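Local coordinates for carbohydrate binding protein, putative, cbp2D (Cellvibrio japonicus, PDB 7B21) that carries a covalently bound heme c in this cytochrome c domain of a longer protein, and probably transfers electrons, with lytic polysaccharide monooxygenases as likely acceptors, at residues R9-W14 with E83-T88. Sequence-based numbering, arbitrary orientation.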
loop_
_atom_site.group_PDB
_atom_site.type_symbol
_atom_site.label_atom_id
_atom_site.label_comp_id
_atom_site.label_asym_id
_atom_site.label_seq_id
_atom_site.Cartn_x
_atom_site.Cartn_y
_atom_site.Cartn_z
ATOM N N ARG A 9 -4.699 -1.221 -11.904
ATOM C CA ARG A 9 -3.333 -0.708 -12.017
ATOM C C ARG A 9 -2.569 -0.835 -10.693
ATOM O O ARG A 9 -1.366 -1.168 -10.683
ATOM C CB ARG A 9 -3.288 0.747 -12.457
ATOM C CG ARG A 9 -3.820 0.957 -13.855
ATOM C CD ARG A 9 -3.441 2.300 -14.400
ATOM N NE ARG A 9 -3.781 3.368 -13.525
ATOM C CZ ARG A 9 -4.302 4.505 -13.884
ATOM N NH1 ARG A 9 -4.405 4.798 -15.162
ATOM N NH2 ARG A 9 -4.724 5.325 -12.925
ATOM N N GLY A 10 -3.241 -0.578 -9.595
ATOM C CA GLY A 10 -2.589 -0.735 -8.296
ATOM C C GLY A 10 -2.097 -2.130 -8.021
ATOM O O GLY A 10 -1.071 -2.289 -7.350
ATOM N N ALA A 11 -2.779 -3.144 -8.548
ATOM C CA ALA A 11 -2.370 -4.552 -8.370
ATOM C C ALA A 11 -0.992 -4.751 -9.023
ATOM O O ALA A 11 -0.180 -5.543 -8.520
ATOM C CB ALA A 11 -3.390 -5.485 -8.965
ATOM N N ASN A 12 -0.724 -4.086 -10.139
ATOM C CA ASN A 12 0.571 -4.171 -10.835
ATOM C C ASN A 12 1.630 -3.364 -10.086
ATOM O O ASN A 12 2.770 -3.840 -9.890
ATOM C CB ASN A 12 0.456 -3.634 -12.256
ATOM C CG ASN A 12 1.814 -3.626 -12.904
ATOM O OD1 ASN A 12 2.424 -4.680 -13.004
ATOM N ND2 ASN A 12 2.292 -2.446 -13.285
ATOM N N LEU A 13 1.279 -2.142 -9.706
ATOM C CA LEU A 13 2.242 -1.274 -8.988
ATOM C C LEU A 13 2.635 -1.883 -7.643
ATOM O O LEU A 13 3.758 -1.655 -7.183
ATOM C CB LEU A 13 1.623 0.109 -8.796
ATOM C CG LEU A 13 1.481 0.926 -10.070
ATOM C CD1 LEU A 13 0.481 2.058 -9.870
ATOM C CD2 LEU A 13 2.846 1.480 -10.497
ATOM N N TRP A 14 1.765 -2.649 -7.035
ATOM C CA TRP A 14 2.071 -3.354 -5.803
ATOM C C TRP A 14 3.361 -4.152 -5.967
ATOM O O TRP A 14 4.159 -4.286 -5.016
ATOM C CB TRP A 14 0.891 -4.263 -5.482
ATOM C CG TRP A 14 1.105 -5.102 -4.284
ATOM C CD1 TRP A 14 1.477 -6.413 -4.256
ATOM C CD2 TRP A 14 1.083 -4.661 -2.915
ATOM N NE1 TRP A 14 1.684 -6.811 -2.964
ATOM C CE2 TRP A 14 1.434 -5.758 -2.131
ATOM C CE3 TRP A 14 0.755 -3.451 -2.297
ATOM C CZ2 TRP A 14 1.533 -5.656 -0.752
ATOM C CZ3 TRP A 14 0.841 -3.354 -0.929
ATOM C CH2 TRP A 14 1.270 -4.440 -0.175
ATOM N N GLU A 83 -3.653 2.411 -3.190
ATOM C CA GLU A 83 -4.739 2.533 -2.204
ATOM C C GLU A 83 -5.963 1.759 -2.669
ATOM O O GLU A 83 -6.552 0.988 -1.913
ATOM C CB GLU A 83 -5.053 4.006 -1.966
ATOM C CG GLU A 83 -6.299 4.231 -1.131
ATOM C CD GLU A 83 -6.651 5.715 -1.026
ATOM O OE1 GLU A 83 -7.011 6.291 -2.087
ATOM O OE2 GLU A 83 -6.546 6.299 0.060
ATOM N N ALA A 84 -6.379 2.022 -3.910
ATOM C CA ALA A 84 -7.597 1.362 -4.422
ATOM C C ALA A 84 -7.417 -0.164 -4.383
ATOM O O ALA A 84 -8.351 -0.896 -4.027
ATOM C CB ALA A 84 -7.912 1.859 -5.812
ATOM N N PHE A 85 -6.261 -0.646 -4.773
ATOM C CA PHE A 85 -5.984 -2.080 -4.742
ATOM C C PHE A 85 -6.086 -2.634 -3.315
ATOM O O PHE A 85 -6.772 -3.654 -3.096
ATOM C CB PHE A 85 -4.605 -2.349 -5.343
ATOM C CG PHE A 85 -4.146 -3.779 -5.216
ATOM C CD1 PHE A 85 -4.895 -4.828 -5.728
ATOM C CD2 PHE A 85 -2.942 -4.091 -4.648
ATOM C CE1 PHE A 85 -4.449 -6.129 -5.646
ATOM C CE2 PHE A 85 -2.479 -5.397 -4.561
ATOM C CZ PHE A 85 -3.232 -6.415 -5.076
ATOM N N ILE A 86 -5.433 -2.006 -2.373
ATOM C CA ILE A 86 -5.477 -2.482 -0.970
ATOM C C ILE A 86 -6.917 -2.512 -0.465
ATOM O O ILE A 86 -7.300 -3.444 0.261
ATOM C CB ILE A 86 -4.582 -1.593 -0.100
ATOM C CG1 ILE A 86 -3.113 -1.794 -0.459
ATOM C CG2 ILE A 86 -4.835 -1.867 1.369
ATOM C CD1 ILE A 86 -2.207 -0.774 0.150
ATOM N N ARG A 87 -7.744 -1.537 -0.855
ATOM C CA ARG A 87 -9.138 -1.517 -0.356
ATOM C C ARG A 87 -9.990 -2.628 -0.975
ATOM O O ARG A 87 -11.124 -2.819 -0.533
ATOM C CB ARG A 87 -9.761 -0.161 -0.625
ATOM C CG ARG A 87 -9.103 0.964 0.137
ATOM C CD ARG A 87 -8.999 0.742 1.607
ATOM N NE ARG A 87 -8.698 1.983 2.287
ATOM C CZ ARG A 87 -8.563 2.074 3.612
ATOM N NH1 ARG A 87 -8.556 0.989 4.378
ATOM N NH2 ARG A 87 -8.403 3.264 4.163
ATOM N N THR A 88 -9.511 -3.330 -1.978
ATOM C CA THR A 88 -10.190 -4.533 -2.483
ATOM C C THR A 88 -9.877 -5.786 -1.657
ATOM O O THR A 88 -10.573 -6.796 -1.811
ATOM C CB THR A 88 -9.877 -4.881 -3.945
ATOM O OG1 THR A 88 -8.544 -5.343 -4.090
ATOM C CG2 THR A 88 -10.121 -3.701 -4.861
#
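Phe85 lays one face of its ring against Ala11, whose CA sits 3.5 Å from the ring centroid and only 5° off the normal, a CH-pi contact made by the helix backbone itself. Ala11 CB extends this cover to one side of the ring, reaching Phe85 CE1 at 3.5 Å. At the ring's edge, near its plane, comes Trp14: its CG lies 3.6 Å from Phe85 CE2. The five-membered ring of Trp14 and the phenyl ring are inclined at 59°, an oblique pairing. In both residues the bond from CA to CB already points toward the other segment, and CG stands anti to the backbone N, beside the carbonyl carbon. Farther along the indole, Trp14 CZ3 meets the tip of Ile86, CD1, at 4.1 Å.

Gly10 is where the backbones come closest, its CA 5.1 Å from that of Phe85. It has no side chain here, and Phe85 CB rests directly on its backbone, 3.7 Å from Gly10 C. This is the close packing of N- and C-terminal helices, 7-16 and 76-86, characteristic of the cytochrome c fold. Trp89 adds edge-to-face contacts with both Phe85 and Trp14. Three residues on from Phe85, Thr88 OG1 donates to Phe85 O at 2.6 Å, in the carbonyl plane, and Thr88 N gives that oxygen a second bond. Van der Waals and CH-pi contacts alone join the two segments; the buried indole N-H is satisfied outside them by Gly24 O. Trp14 also touches heme c, Cys19 and the axial ligand His23, so this apolar helix packing directly adjoins the heme pocket.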